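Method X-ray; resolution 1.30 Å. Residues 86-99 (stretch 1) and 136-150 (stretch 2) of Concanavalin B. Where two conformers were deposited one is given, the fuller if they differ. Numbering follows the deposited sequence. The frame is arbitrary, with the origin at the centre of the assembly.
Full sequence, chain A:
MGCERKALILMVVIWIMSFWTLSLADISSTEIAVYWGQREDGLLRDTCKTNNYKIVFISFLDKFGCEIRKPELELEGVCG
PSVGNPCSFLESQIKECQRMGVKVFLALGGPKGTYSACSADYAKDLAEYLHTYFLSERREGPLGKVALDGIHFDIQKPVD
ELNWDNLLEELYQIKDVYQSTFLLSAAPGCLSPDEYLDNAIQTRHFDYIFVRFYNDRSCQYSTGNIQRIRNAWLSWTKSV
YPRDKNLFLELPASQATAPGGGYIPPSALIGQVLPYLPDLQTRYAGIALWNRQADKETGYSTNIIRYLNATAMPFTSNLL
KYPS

Stretch 1, residues 86-99: PCSFLESQIKECQR
Stretch 2 136-150: SERREGPLGKVALDG

Stretch 1 begins with a 3-10 segment, 87-89, and continues as a helix through Arg99. Stretch 2 has no regular helix or strand. From Leu143 to Asp149 it runs in the same sense as stretch 1: Ser88 CA lies 4.1 Å from Leu143 CA, and Gln98 CA 8.4 Å from Asp149 CA. Together they bury 603 Å².

Glu137 has a left-handed backbone (53/26), and its N donates to Val146 O (2.9 Å). Its chi1 is m and chi2 t. Glu137 OE1 forms a salt bridge with Lys95 NZ at 3.3 Å; the hydrogen bond within it is weak. Glu140 (m, m) brings OE1 within 4.4 Å of Glu91 OE1. Water 1 bridges the two carboxylates, donating to Glu91 OE1 (2.7 Å) and Glu140 OE2 (2.8 Å).

Gly141 to Gly144 form a type I turn, closed by Gly144 N to Gly141 O (2.9 Å). Pro142 O sits 3.1 Å from Cys87 CB. Leu143 (-99/18; m, t) points its CA-to-CB bond away overall, yet Leu143 CD2 reaches Leu90 CD1 at 3.7 Å and Leu143 CB meets Ile94 CD1 at 4.0 Å. Its buried O has no partner. Gly144 (89/-154) must lack a side chain: a CB would lie 2.5 Å from Glu91 OE1 and jam against the preceding carbonyl.

Lys145 (-101/102; t, t, m, t) donates its backbone NH to the Glu91 carboxylate, N to OE1 (2.9 Å, 170°). Glu91 is t, t. The Lys95 ammonium, on a chain m then extended, is held by a carbonyl and two carboxylates: NZ donates to Lys145 O (3.0 Å) and bridges to Glu91 OE2 (3.1 Å) besides Glu137. Apolar side chains pack around Ile94 (m, t): Val146 (m) sets CG1 4.2 Å from Ile94 CD1, and Leu148 (m, t) places CD2 3.7 Å from Ile94 CG2. Water 2 links Ala147 N (2.9 Å) to Gln98 OE1 (2.8 Å). Gln98 (m, t) finishes the contact: NE2 donates to Ala147 O (3.0 Å) and Asp149 OD2 (2.9 Å, 172°). Asp149 is m.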

# COMPACT_ATOMS: atom_id res chain seq x y z
N PRO A 86 18.51 8.78 -12.04
CA PRO A 86 17.99 9.45 -10.86
C PRO A 86 16.50 9.21 -10.71
O PRO A 86 15.75 9.35 -11.68
CB PRO A 86 18.30 10.93 -11.13
CG PRO A 86 18.26 11.03 -12.61
CD PRO A 86 18.87 9.75 -13.10
N CYS A 87 16.07 8.95 -9.48
CA CYS A 87 14.63 8.79 -9.23
C CYS A 87 13.85 10.05 -9.50
O CYS A 87 12.64 10.01 -9.73
CB CYS A 87 14.37 8.28 -7.82
SG CYS A 87 15.00 6.61 -7.48
N SER A 88 14.53 11.19 -9.55
CA SER A 88 13.86 12.45 -9.83
C SER A 88 13.27 12.51 -11.24
O SER A 88 12.40 13.34 -11.51
CB SER A 88 14.79 13.62 -9.57
OG SER A 88 15.93 13.53 -10.40
N PHE A 89 13.71 11.62 -12.12
CA PHE A 89 13.15 11.55 -13.48
C PHE A 89 11.66 11.21 -13.40
O PHE A 89 10.90 11.51 -14.31
CB PHE A 89 13.91 10.51 -14.38
CG PHE A 89 13.37 9.06 -14.29
CD1 PHE A 89 12.35 8.61 -15.11
CD2 PHE A 89 13.96 8.15 -13.43
CE1 PHE A 89 11.90 7.30 -15.04
CE2 PHE A 89 13.50 6.84 -13.34
CZ PHE A 89 12.48 6.42 -14.14
N LEU A 90 11.23 10.61 -12.28
CA LEU A 90 9.84 10.22 -12.14
C LEU A 90 8.87 11.36 -11.85
O LEU A 90 7.66 11.18 -11.97
CB LEU A 90 9.69 9.12 -11.08
CG LEU A 90 10.29 7.77 -11.43
CD1 LEU A 90 10.42 6.90 -10.19
CD2 LEU A 90 9.47 7.05 -12.49
N GLU A 91 9.40 12.55 -11.56
CA GLU A 91 8.52 13.66 -11.21
C GLU A 91 7.42 13.89 -12.22
O GLU A 91 6.24 13.99 -11.85
CB GLU A 91 9.33 14.93 -11.05
CG GLU A 91 8.51 16.16 -10.67
CD GLU A 91 9.30 17.46 -10.67
OE1 GLU A 91 10.43 17.49 -10.13
OE2 GLU A 91 8.75 18.47 -11.14
N SER A 92 7.78 13.99 -13.50
CA SER A 92 6.76 14.31 -14.50
C SER A 92 5.71 13.18 -14.60
O SER A 92 4.52 13.46 -14.79
CB SER A 92 7.41 14.55 -15.87
OG SER A 92 8.05 13.37 -16.32
N GLN A 93 6.12 11.93 -14.45
CA GLN A 93 5.21 10.80 -14.52
C GLN A 93 4.27 10.79 -13.32
O GLN A 93 3.07 10.51 -13.46
CB GLN A 93 5.95 9.46 -14.63
CG GLN A 93 6.67 9.29 -15.95
CD GLN A 93 7.49 8.04 -16.04
OE1 GLN A 93 6.96 6.92 -15.91
NE2 GLN A 93 8.78 8.20 -16.31
N ILE A 94 4.80 11.11 -12.15
CA ILE A 94 3.97 11.20 -10.97
C ILE A 94 2.89 12.26 -11.16
O ILE A 94 1.71 12.05 -10.89
CB ILE A 94 4.84 11.53 -9.75
CG1 ILE A 94 5.69 10.31 -9.40
CG2 ILE A 94 3.99 11.97 -8.56
CD1 ILE A 94 6.83 10.59 -8.46
N LYS A 95 3.30 13.43 -11.64
CA LYS A 95 2.36 14.52 -11.80
C LYS A 95 1.31 14.20 -12.86
O LYS A 95 0.14 14.52 -12.65
CB LYS A 95 3.10 15.82 -12.10
CG LYS A 95 3.81 16.31 -10.84
CD LYS A 95 4.67 17.53 -11.04
CE LYS A 95 5.11 18.07 -9.69
NZ LYS A 95 6.01 19.22 -9.85
N GLU A 96 1.68 13.49 -13.93
CA GLU A 96 0.65 13.08 -14.91
C GLU A 96 -0.29 12.04 -14.34
O GLU A 96 -1.51 12.11 -14.58
CB GLU A 96 1.18 12.61 -16.29
CG GLU A 96 2.33 11.61 -16.36
CD GLU A 96 2.94 11.51 -17.77
OE1 GLU A 96 2.60 12.39 -18.59
OE2 GLU A 96 3.74 10.58 -18.08
N CYS A 97 0.24 11.12 -13.55
CA CYS A 97 -0.63 10.18 -12.83
C CYS A 97 -1.66 10.94 -12.03
O CYS A 97 -2.86 10.61 -12.04
CB CYS A 97 0.20 9.31 -11.88
SG CYS A 97 1.26 8.06 -12.65
N GLN A 98 -1.19 11.90 -11.25
CA GLN A 98 -2.09 12.64 -10.38
C GLN A 98 -3.14 13.44 -11.15
O GLN A 98 -4.30 13.53 -10.74
CB GLN A 98 -1.28 13.55 -9.46
CG GLN A 98 -0.42 12.78 -8.47
CD GLN A 98 0.44 13.69 -7.64
OE1 GLN A 98 1.12 14.58 -8.16
NE2 GLN A 98 0.44 13.45 -6.35
N ARG A 99 -2.72 14.02 -12.26
CA ARG A 99 -3.63 14.80 -13.09
C ARG A 99 -4.76 13.94 -13.65
O ARG A 99 -5.85 14.43 -13.88
CB ARG A 99 -2.83 15.48 -14.22
CG ARG A 99 -3.57 16.46 -15.12
CD ARG A 99 -2.53 17.19 -15.98
NE ARG A 99 -1.33 17.57 -15.21
CZ ARG A 99 -0.09 17.12 -15.47
NH1 ARG A 99 0.14 16.26 -16.49
NH2 ARG A 99 0.94 17.55 -14.72
N SER A 136 4.93 17.94 -0.12
CA SER A 136 4.59 19.35 -0.10
C SER A 136 5.18 20.22 -1.18
O SER A 136 4.94 21.42 -1.18
CB SER A 136 5.04 19.93 1.25
OG SER A 136 6.45 19.84 1.40
N GLU A 137 5.93 19.61 -2.09
CA GLU A 137 6.74 20.34 -3.08
C GLU A 137 7.67 21.40 -2.45
O GLU A 137 8.04 22.37 -3.09
CB GLU A 137 5.83 20.99 -4.13
CG GLU A 137 5.15 20.04 -5.07
CD GLU A 137 4.46 20.73 -6.22
OE1 GLU A 137 5.12 21.02 -7.24
OE2 GLU A 137 3.25 20.95 -6.10
N ARG A 138 8.07 21.21 -1.20
CA ARG A 138 8.84 22.23 -0.49
C ARG A 138 10.29 22.26 -0.97
O ARG A 138 10.88 23.35 -1.10
CB ARG A 138 8.75 21.98 1.02
CG ARG A 138 9.50 22.98 1.91
CD ARG A 138 9.04 24.41 1.74
NE ARG A 138 9.80 25.34 2.58
CZ ARG A 138 11.03 25.76 2.32
NH1 ARG A 138 11.64 25.34 1.22
NH2 ARG A 138 11.66 26.60 3.14
N ARG A 139 10.87 21.08 -1.16
CA ARG A 139 12.23 20.95 -1.67
C ARG A 139 12.31 19.83 -2.68
O ARG A 139 11.50 18.93 -2.67
CB ARG A 139 13.18 20.61 -0.53
CG ARG A 139 13.34 21.72 0.47
CD ARG A 139 14.40 21.36 1.49
NE ARG A 139 14.57 22.45 2.44
CZ ARG A 139 15.16 22.35 3.62
NH1 ARG A 139 15.60 21.17 4.03
NH2 ARG A 139 15.27 23.42 4.39
N GLU A 140 13.35 19.88 -3.50
CA GLU A 140 13.72 18.78 -4.38
C GLU A 140 14.10 17.61 -3.52
O GLU A 140 15.01 17.70 -2.70
CB GLU A 140 14.94 19.18 -5.23
CG GLU A 140 14.72 20.38 -6.13
CD GLU A 140 13.89 20.06 -7.35
OE1 GLU A 140 13.76 18.87 -7.65
OE2 GLU A 140 13.39 20.99 -8.01
N GLY A 141 13.44 16.49 -3.75
CA GLY A 141 13.73 15.24 -3.04
C GLY A 141 14.03 14.12 -4.01
O GLY A 141 14.27 14.34 -5.20
N PRO A 142 14.05 12.89 -3.49
CA PRO A 142 14.42 11.76 -4.32
C PRO A 142 13.59 11.58 -5.59
O PRO A 142 14.11 11.12 -6.59
CB PRO A 142 14.28 10.58 -3.36
CG PRO A 142 14.62 11.19 -2.02
CD PRO A 142 13.94 12.52 -2.07
N LEU A 143 12.31 11.92 -5.53
CA LEU A 143 11.39 11.83 -6.66
C LEU A 143 11.17 13.15 -7.36
O LEU A 143 10.26 13.30 -8.13
CB LEU A 143 10.05 11.22 -6.20
CG LEU A 143 10.12 9.73 -5.83
CD1 LEU A 143 8.87 9.31 -5.12
CD2 LEU A 143 10.35 8.88 -7.07
N GLY A 144 12.08 14.10 -7.13
CA GLY A 144 11.91 15.43 -7.65
C GLY A 144 11.16 16.30 -6.68
O GLY A 144 11.16 16.08 -5.46
N LYS A 145 10.50 17.31 -7.22
CA LYS A 145 9.70 18.21 -6.43
C LYS A 145 8.24 17.77 -6.61
O LYS A 145 7.64 18.00 -7.66
CB LYS A 145 9.89 19.67 -6.85
CG LYS A 145 9.26 20.65 -5.90
CD LYS A 145 9.68 22.08 -6.21
CE LYS A 145 11.02 22.41 -5.58
NZ LYS A 145 11.34 23.85 -5.76
N VAL A 146 7.73 17.08 -5.61
CA VAL A 146 6.42 16.45 -5.68
C VAL A 146 5.63 16.65 -4.40
O VAL A 146 6.21 16.96 -3.35
CB VAL A 146 6.52 14.92 -5.97
CG1 VAL A 146 7.13 14.64 -7.34
CG2 VAL A 146 7.28 14.18 -4.88
N ALA A 147 4.32 16.47 -4.52
CA ALA A 147 3.45 16.35 -3.38
C ALA A 147 2.63 15.10 -3.54
O ALA A 147 1.59 15.09 -4.18
CB ALA A 147 2.54 17.56 -3.21
N LEU A 148 3.16 14.02 -3.03
CA LEU A 148 2.50 12.72 -3.15
C LEU A 148 1.20 12.70 -2.36
O LEU A 148 0.98 13.49 -1.45
CB LEU A 148 3.42 11.60 -2.68
CG LEU A 148 4.71 11.43 -3.48
CD1 LEU A 148 5.48 10.21 -2.97
CD2 LEU A 148 4.47 11.31 -4.96
N ASP A 149 0.32 11.76 -2.72
CA ASP A 149 -0.98 11.67 -2.11
C ASP A 149 -1.02 10.96 -0.79
O ASP A 149 -2.03 11.03 -0.09
CB ASP A 149 -1.92 11.02 -3.08
CG ASP A 149 -2.05 11.82 -4.33
OD1 ASP A 149 -2.70 12.89 -4.29
OD2 ASP A 149 -1.43 11.47 -5.35
N GLY A 150 0.07 10.28 -0.43
CA GLY A 150 0.08 9.61 0.84
C GLY A 150 1.35 8.86 1.12
O GLY A 150 2.22 8.73 0.27
O HOH W 1 11.90 19.77 -10.06
O HOH W 2 3.18 16.18 -7.12